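Local coordinates for protein spondin-1 (PDB 2ZOU) that is a secreted extracellular-matrix glycoprotein that probably acts in cell adhesion, represented here by its reeler domain, at residues E97-P100 with R101-R105; E66-K69 with E70-A74; A112-A115 with G116-C119. One frame throughout, in Å; residues are numbered along the deposited sequence.

Interaction 1: E97-P100 with R101-R105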
loop_
_atom_site.group_PDB
_atom_site.type_symbol
_atom_site.label_atom_id
_atom_site.label_comp_id
_atom_site.label_asym_id
_atom_site.label_seq_id
_atom_site.Cartn_x
_atom_site.Cartn_y
_atom_site.Cartn_z
ATOM N N GLU A 97 0.863 -10.263 3.377
ATOM C CA GLU A 97 1.662 -11.417 2.960
ATOM C C GLU A 97 0.857 -12.718 3.013
ATOM O O GLU A 97 -0.044 -12.869 3.844
ATOM C CB GLU A 97 2.979 -11.512 3.765
ATOM C CG GLU A 97 2.913 -12.101 5.193
ATOM C CD GLU A 97 2.192 -11.240 6.232
ATOM O OE1 GLU A 97 2.031 -10.015 6.048
ATOM O OE2 GLU A 97 1.772 -11.809 7.273
ATOM N N SER A 98 1.189 -13.638 2.108
ATOM C CA SER A 98 0.566 -14.975 2.046
ATOM C C SER A 98 1.133 -15.940 3.090
ATOM O O SER A 98 0.421 -16.821 3.583
ATOM C CB SER A 98 0.778 -15.593 0.662
ATOM O OG SER A 98 0.004 -14.945 -0.328
ATOM N N THR A 99 2.426 -15.790 3.374
ATOM C CA THR A 99 3.167 -16.588 4.361
ATOM C C THR A 99 4.246 -15.674 4.953
ATOM O O THR A 99 4.682 -14.739 4.286
ATOM C CB THR A 99 3.859 -17.816 3.720
ATOM O OG1 THR A 99 4.625 -17.399 2.584
ATOM C CG2 THR A 99 2.844 -18.871 3.293
ATOM N N PRO A 100 4.693 -15.937 6.199
ATOM C CA PRO A 100 5.658 -15.022 6.832
ATOM C C PRO A 100 7.152 -15.206 6.477
ATOM O O PRO A 100 8.005 -15.136 7.370
ATOM C CB PRO A 100 5.428 -15.271 8.326
ATOM C CG PRO A 100 5.009 -16.700 8.402
ATOM C CD PRO A 100 4.303 -17.038 7.105
ATOM N N ARG A 101 7.461 -15.413 5.197
ATOM C CA ARG A 101 8.835 -15.595 4.726
ATOM C C ARG A 101 9.537 -14.243 4.603
ATOM O O ARG A 101 8.877 -13.217 4.440
ATOM C CB ARG A 101 8.839 -16.271 3.353
ATOM C CG ARG A 101 8.142 -17.615 3.305
ATOM C CD ARG A 101 8.552 -18.399 2.064
ATOM N NE ARG A 101 7.929 -19.723 2.036
ATOM C CZ ARG A 101 6.766 -19.990 1.451
ATOM N NH1 ARG A 101 6.092 -19.026 0.832
ATOM N NH2 ARG A 101 6.273 -21.220 1.481
ATOM N N ARG A 102 10.870 -14.245 4.663
ATOM C CA ARG A 102 11.657 -13.032 4.395
ATOM C C ARG A 102 11.515 -12.662 2.926
ATOM O O ARG A 102 11.700 -13.506 2.045
ATOM C CB ARG A 102 13.146 -13.224 4.723
ATOM C CG ARG A 102 13.466 -13.463 6.190
ATOM C CD ARG A 102 14.967 -13.443 6.431
ATOM N NE ARG A 102 15.297 -13.825 7.803
ATOM C CZ ARG A 102 16.477 -13.618 8.389
ATOM N NH1 ARG A 102 17.457 -13.011 7.731
ATOM N NH2 ARG A 102 16.673 -14.008 9.644
ATOM N N ARG A 103 11.168 -11.399 2.673
ATOM C CA ARG A 103 11.047 -10.870 1.311
ATOM C C ARG A 103 11.735 -9.532 1.210
ATOM O O ARG A 103 11.864 -8.821 2.210
ATOM C CB ARG A 103 9.576 -10.730 0.899
ATOM C CG ARG A 103 8.843 -12.064 0.747
ATOM C CD ARG A 103 7.365 -11.836 0.464
ATOM N NE ARG A 103 6.625 -13.082 0.245
ATOM C CZ ARG A 103 6.025 -13.762 1.216
ATOM N NH1 ARG A 103 6.078 -13.310 2.464
ATOM N NH2 ARG A 103 5.366 -14.883 0.937
ATOM N N THR A 104 12.174 -9.192 0.006
ATOM C CA THR A 104 12.775 -7.885 -0.227
ATOM C C THR A 104 11.931 -7.021 -1.177
ATOM O O THR A 104 12.175 -5.828 -1.307
ATOM C CB THR A 104 14.194 -7.994 -0.793
ATOM O OG1 THR A 104 14.152 -8.749 -2.015
ATOM C CG2 THR A 104 15.125 -8.679 0.216
ATOM N N ARG A 105 10.946 -7.644 -1.823
ATOM C CA ARG A 105 10.053 -6.915 -2.725
ATOM C C ARG A 105 8.747 -7.662 -2.868
ATOM O O ARG A 105 8.742 -8.880 -3.008
ATOM C CB ARG A 105 10.696 -6.741 -4.116
ATOM C CG ARG A 105 9.808 -6.016 -5.156
ATOM C CD ARG A 105 10.514 -5.860 -6.509
ATOM N NE ARG A 105 9.702 -5.153 -7.514
ATOM C CZ ARG A 105 8.827 -5.749 -8.318
ATOM N NH1 ARG A 105 8.641 -7.059 -8.225
ATOM N NH2 ARG A 105 8.134 -5.044 -9.220
#
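Arg103 reaches back across the loop and grips Thr99 end-on with both terminal nitrogens. The loop joins strands 95-97 and 105-111, one from each sheet of the reeler beta-sandwich. Arg103 NH1 donates to the backbone Thr99 O at 2.7 Å, with a nearly straight N-H...O angle of 172°. That oxygen lies in the guanidinium plane. Arg103 NH2 donates to Thr99 OG1 at 3.1 Å, and this partner is tilted somewhat from the plane. The Thr99 hydroxyl sits between its own backbone N and carbonyl carbon (chi1 51°), which turns OG1 toward NH2. Arg103 is extended from CG to NE and spans the bend in one reach. The backbone adds a weak bond from Arg101 N to Thr99 O at 3.0 Å. Arg101 folds over the same threonine, and Thr99 CB lies over one face of its guanidinium, 3.8 Å from Arg101 NH1. Arg101 CB in turn stands 4.0 Å above the Arg103 guanidinium, offset toward its rim. Glu97 CB approaches obliquely, 3.8 Å from Arg103 NH1. Farther out, Arg103 NE forms a salt bridge with Glu84, so this one guanidinium ties Thr99 to a second loop. Its side chain also rests on Phe53. The Glu97 carboxylate leads away from the arginine, and its OE1 accepts a hydrogen bond from Phe56 N.

Interaction 2: E66-K69 with E70-A74. With EDO (1,2-ethanediol), chain C.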
loop_
_atom_site.group_PDB
_atom_site.type_symbol
_atom_site.label_atom_id
_atom_site.label_comp_id
_atom_site.label_asym_id
_atom_site.label_seq_id
_atom_site.Cartn_x
_atom_site.Cartn_y
_atom_site.Cartn_z
ATOM N N GLU A 66 -9.382 7.760 8.050
ATOM C CA GLU A 66 -8.654 6.824 8.899
ATOM C C GLU A 66 -8.611 5.401 8.334
ATOM O O GLU A 66 -7.657 4.667 8.586
ATOM C CB GLU A 66 -9.267 6.805 10.303
ATOM C CG GLU A 66 -8.284 6.469 11.406
ATOM C CD GLU A 66 -8.878 6.589 12.799
ATOM O OE1 GLU A 66 -8.172 6.210 13.761
ATOM O OE2 GLU A 66 -10.033 7.059 12.947
ATOM N N GLY A 67 -9.650 5.010 7.596
ATOM C CA GLY A 67 -9.757 3.657 7.046
ATOM C C GLY A 67 -10.726 2.739 7.771
ATOM O O GLY A 67 -10.834 1.554 7.436
ATOM N N ASP A 68 -11.439 3.288 8.758
ATOM C CA ASP A 68 -12.368 2.505 9.567
ATOM C C ASP A 68 -13.706 2.256 8.862
ATOM O O ASP A 68 -14.500 1.419 9.301
ATOM C CB ASP A 68 -12.606 3.184 10.928
ATOM C CG ASP A 68 -13.189 4.585 10.797
ATOM O OD1 ASP A 68 -12.530 5.450 10.197
ATOM O OD2 ASP A 68 -14.299 4.836 11.312
ATOM N N LYS A 69 -13.951 2.998 7.783
ATOM C CA LYS A 69 -15.150 2.831 6.972
ATOM C C LYS A 69 -14.781 2.298 5.596
ATOM O O LYS A 69 -13.754 2.649 5.044
ATOM C CB LYS A 69 -15.906 4.155 6.853
ATOM C CG LYS A 69 -16.453 4.641 8.193
ATOM C CD LYS A 69 -17.105 5.998 8.090
ATOM C CE LYS A 69 -17.406 6.553 9.478
ATOM N NZ LYS A 69 -16.166 6.942 10.234
ATOM N N GLU A 70 -15.657 1.454 5.062
ATOM C CA GLU A 70 -15.474 0.844 3.760
ATOM C C GLU A 70 -15.195 1.897 2.692
ATOM O O GLU A 70 -14.282 1.750 1.880
ATOM C CB GLU A 70 -16.746 0.084 3.427
ATOM C CG GLU A 70 -16.754 -0.581 2.078
ATOM C CD GLU A 70 -18.053 -1.308 1.859
ATOM O OE1 GLU A 70 -19.111 -0.639 1.782
ATOM O OE2 GLU A 70 -18.013 -2.555 1.795
ATOM N N GLU A 71 -15.995 2.962 2.703
ATOM C CA GLU A 71 -15.898 4.005 1.693
ATOM C C GLU A 71 -14.632 4.853 1.798
ATOM O O GLU A 71 -14.370 5.649 0.905
ATOM C CB GLU A 71 -17.145 4.897 1.697
ATOM C CG GLU A 71 -17.366 5.694 2.984
ATOM C CD GLU A 71 -18.268 4.995 3.991
ATOM O OE1 GLU A 71 -18.442 3.756 3.926
ATOM O OE2 GLU A 71 -18.827 5.704 4.850
ATOM N N ASP A 72 -13.849 4.681 2.868
ATOM C CA ASP A 72 -12.540 5.341 2.968
ATOM C C ASP A 72 -11.522 4.762 1.999
ATOM O O ASP A 72 -10.558 5.428 1.641
ATOM C CB ASP A 72 -11.934 5.161 4.356
ATOM C CG ASP A 72 -12.729 5.829 5.458
ATOM O OD1 ASP A 72 -13.624 6.660 5.177
ATOM O OD2 ASP A 72 -12.449 5.505 6.633
ATOM N N HIS A 73 -11.716 3.506 1.616
ATOM C CA HIS A 73 -10.759 2.798 0.780
ATOM C C HIS A 73 -11.019 3.058 -0.693
ATOM O O HIS A 73 -12.141 2.928 -1.168
ATOM C CB HIS A 73 -10.805 1.317 1.133
ATOM C CG HIS A 73 -10.232 1.023 2.482
ATOM N ND1 HIS A 73 -10.934 1.189 3.659
ATOM C CD2 HIS A 73 -8.995 0.603 2.833
ATOM C CE1 HIS A 73 -10.147 0.874 4.677
ATOM N NE2 HIS A 73 -8.969 0.516 4.201
ATOM N N ALA A 74 -9.970 3.463 -1.402
ATOM C CA ALA A 74 -10.092 3.953 -2.770
ATOM C C ALA A 74 -9.441 2.991 -3.762
ATOM O O ALA A 74 -8.375 2.423 -3.483
ATOM C CB ALA A 74 -9.430 5.312 -2.872
HETATM C C1 EDO C . -12.089 8.305 9.011
HETATM O O1 EDO C . -11.724 9.667 8.793
HETATM C C2 EDO C . -13.288 7.965 8.152
HETATM O O2 EDO C . -13.827 6.709 8.552
#
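Asp72 folds its carboxylate back over the backbone of Gly67 to Lys69. Asp72 OD2 accepts from Lys69 N at 3.1 Å, with the donor well above the carboxylate plane. Gly67 N adds a weak bond to Asp72 OD2 at 3.0 Å. CG of Asp72 is anti to the carbonyl carbon (chi1 -65°), which directs the group toward these amides. The other oxygen, OD1, is held by a salt bridge to Arg65. Gly67 has a positive phi of 104°, where a CB would jam against the carbonyl O of Glu66. Asp68 brings a second carboxylate close, with its OD1 3.6 Å from Asp72 OD2. The like charges are probably eased by nearby Lys69, whose NZ forms a salt bridge with Asp68 OD2 at 3.0 Å. A bound 1,2-ethanediol, probably from the crystallisation liquor, places its O2 between the two carboxylates. The ethanediol O2 is 2.7 Å from Asp72 OD2 and takes a hydrogen bond from Lys69 NZ at 2.9 Å. The His73 ring meets the same bend edge-on. Its CE1 lies 2.9 Å from Gly67 O, and its ND1 gives a weak bond to Lys69 O. Lys69 O also accepts from Asp72 N at 3.0 Å, which opens the short 3-10 segment 70-72. The return of the Asp72 side chain to Lys69 N, at the start of that segment, resembles one half of a capping box.

Interaction 3: A112-A115 with G116-C119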
loop_
_atom_site.group_PDB
_atom_site.type_symbol
_atom_site.label_atom_id
_atom_site.label_comp_id
_atom_site.label_asym_id
_atom_site.label_seq_id
_atom_site.Cartn_x
_atom_site.Cartn_y
_atom_site.Cartn_z
ATOM N N ALA A 112 -6.991 2.616 -10.468
ATOM C CA ALA A 112 -7.376 3.918 -9.953
ATOM C C ALA A 112 -8.886 4.132 -9.997
ATOM O O ALA A 112 -9.565 3.677 -10.920
ATOM C CB ALA A 112 -6.659 5.038 -10.707
ATOM N N PRO A 113 -9.410 4.851 -8.992
ATOM C CA PRO A 113 -10.859 5.039 -8.847
ATOM C C PRO A 113 -11.457 6.080 -9.809
ATOM O O PRO A 113 -10.712 6.789 -10.480
ATOM C CB PRO A 113 -10.980 5.530 -7.404
ATOM C CG PRO A 113 -9.716 6.312 -7.190
ATOM C CD PRO A 113 -8.652 5.512 -7.904
ATOM N N PRO A 114 -12.799 6.164 -9.887
ATOM C CA PRO A 114 -13.471 7.143 -10.740
ATOM C C PRO A 114 -13.112 8.604 -10.453
ATOM O O PRO A 114 -12.756 8.963 -9.320
ATOM C CB PRO A 114 -14.952 6.932 -10.406
ATOM C CG PRO A 114 -15.041 5.522 -9.983
ATOM C CD PRO A 114 -13.768 5.276 -9.216
ATOM N N ALA A 115 -13.260 9.441 -11.482
ATOM C CA ALA A 115 -13.034 10.869 -11.346
ATOM C C ALA A 115 -13.912 11.382 -10.211
ATOM O O ALA A 115 -15.060 10.942 -10.061
ATOM C CB ALA A 115 -13.386 11.583 -12.640
ATOM N N GLY A 116 -13.376 12.311 -9.421
ATOM C CA GLY A 116 -14.101 12.869 -8.282
ATOM C C GLY A 116 -13.764 12.200 -6.962
ATOM O O GLY A 116 -14.152 12.671 -5.902
ATOM N N THR A 117 -13.014 11.100 -7.011
ATOM C CA THR A 117 -12.620 10.415 -5.778
ATOM C C THR A 117 -11.658 11.261 -4.942
ATOM O O THR A 117 -11.602 11.125 -3.722
ATOM C CB THR A 117 -12.023 9.013 -6.078
ATOM O OG1 THR A 117 -13.029 8.210 -6.713
ATOM C CG2 THR A 117 -11.550 8.313 -4.793
ATOM N N GLY A 118 -10.910 12.131 -5.613
ATOM C CA GLY A 118 -9.951 13.006 -4.958
ATOM C C GLY A 118 -8.610 12.341 -4.689
ATOM O O GLY A 118 -8.292 11.256 -5.197
ATOM N N CYS A 119 -7.812 13.012 -3.875
ATOM C CA CYS A 119 -6.468 12.538 -3.573
ATOM C C CYS A 119 -6.517 11.222 -2.829
ATOM O O CYS A 119 -7.309 11.054 -1.907
ATOM C CB CYS A 119 -5.698 13.571 -2.751
ATOM S SG CYS A 119 -5.328 15.082 -3.667
#
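Thr117 binds Pro114 O twice, through its hydroxyl and through its backbone amide. Thr117 OG1 donates to Pro114 O at 2.7 Å, and Thr117 N to the same Pro114 O at 3.2 Å. The amide bond closes a type II beta turn from Pro114 to Thr117, in the loop between strands 105-111 and 120-127 of the beta-sandwich. Both donors are tilted from the carbonyl plane. OG1 lies beside its own backbone N (chi1 -62°), and this lets the two donors converge on the oxygen. Gly116 takes the third place of the turn with phi 96°, where a CB would clash with Ala115 O. A valine in place of Thr117 would probably leave Pro114 O with the amide bond as its remaining grip from this residue and make the turn less firmly held. Glu146 braces the loop from outside through Gly116 N and Gly118 N, close to the disulfide between Cys119 and Cys145. The side chains of Pro113 and Thr117 both rest on Tyr35. Just ahead of the turn, the Pro113 side chain crosses that of Thr117 at about a right angle. Pro113 CB lies 3.4 Å from Thr117 OG1, and Pro113 CG sits 3.6 Å from the methyl Thr117 CG2.

Along the chain, interaction 2 comes first, then interaction 1, then interaction 3. They follow in series; none nests within or crosses another. Each shapes a connection between the two sheets of the sandwich. Residues 66-74 lie in the loop from strand 55-62 of the five-stranded sheet to strand 76-79 of the four-stranded one. Residues 97-105 make the same passage, from strand 95-97 to strand 105-111. Residues 112-119 then return to strand 120-127 of the five-stranded sheet. Interactions 2 and 3 are neighbours, with centres about 14 Å apart, and touch where Ala74 CB packs 4.1 Å from Thr117 CG2. Interaction 1 lies across the chain's centre from both.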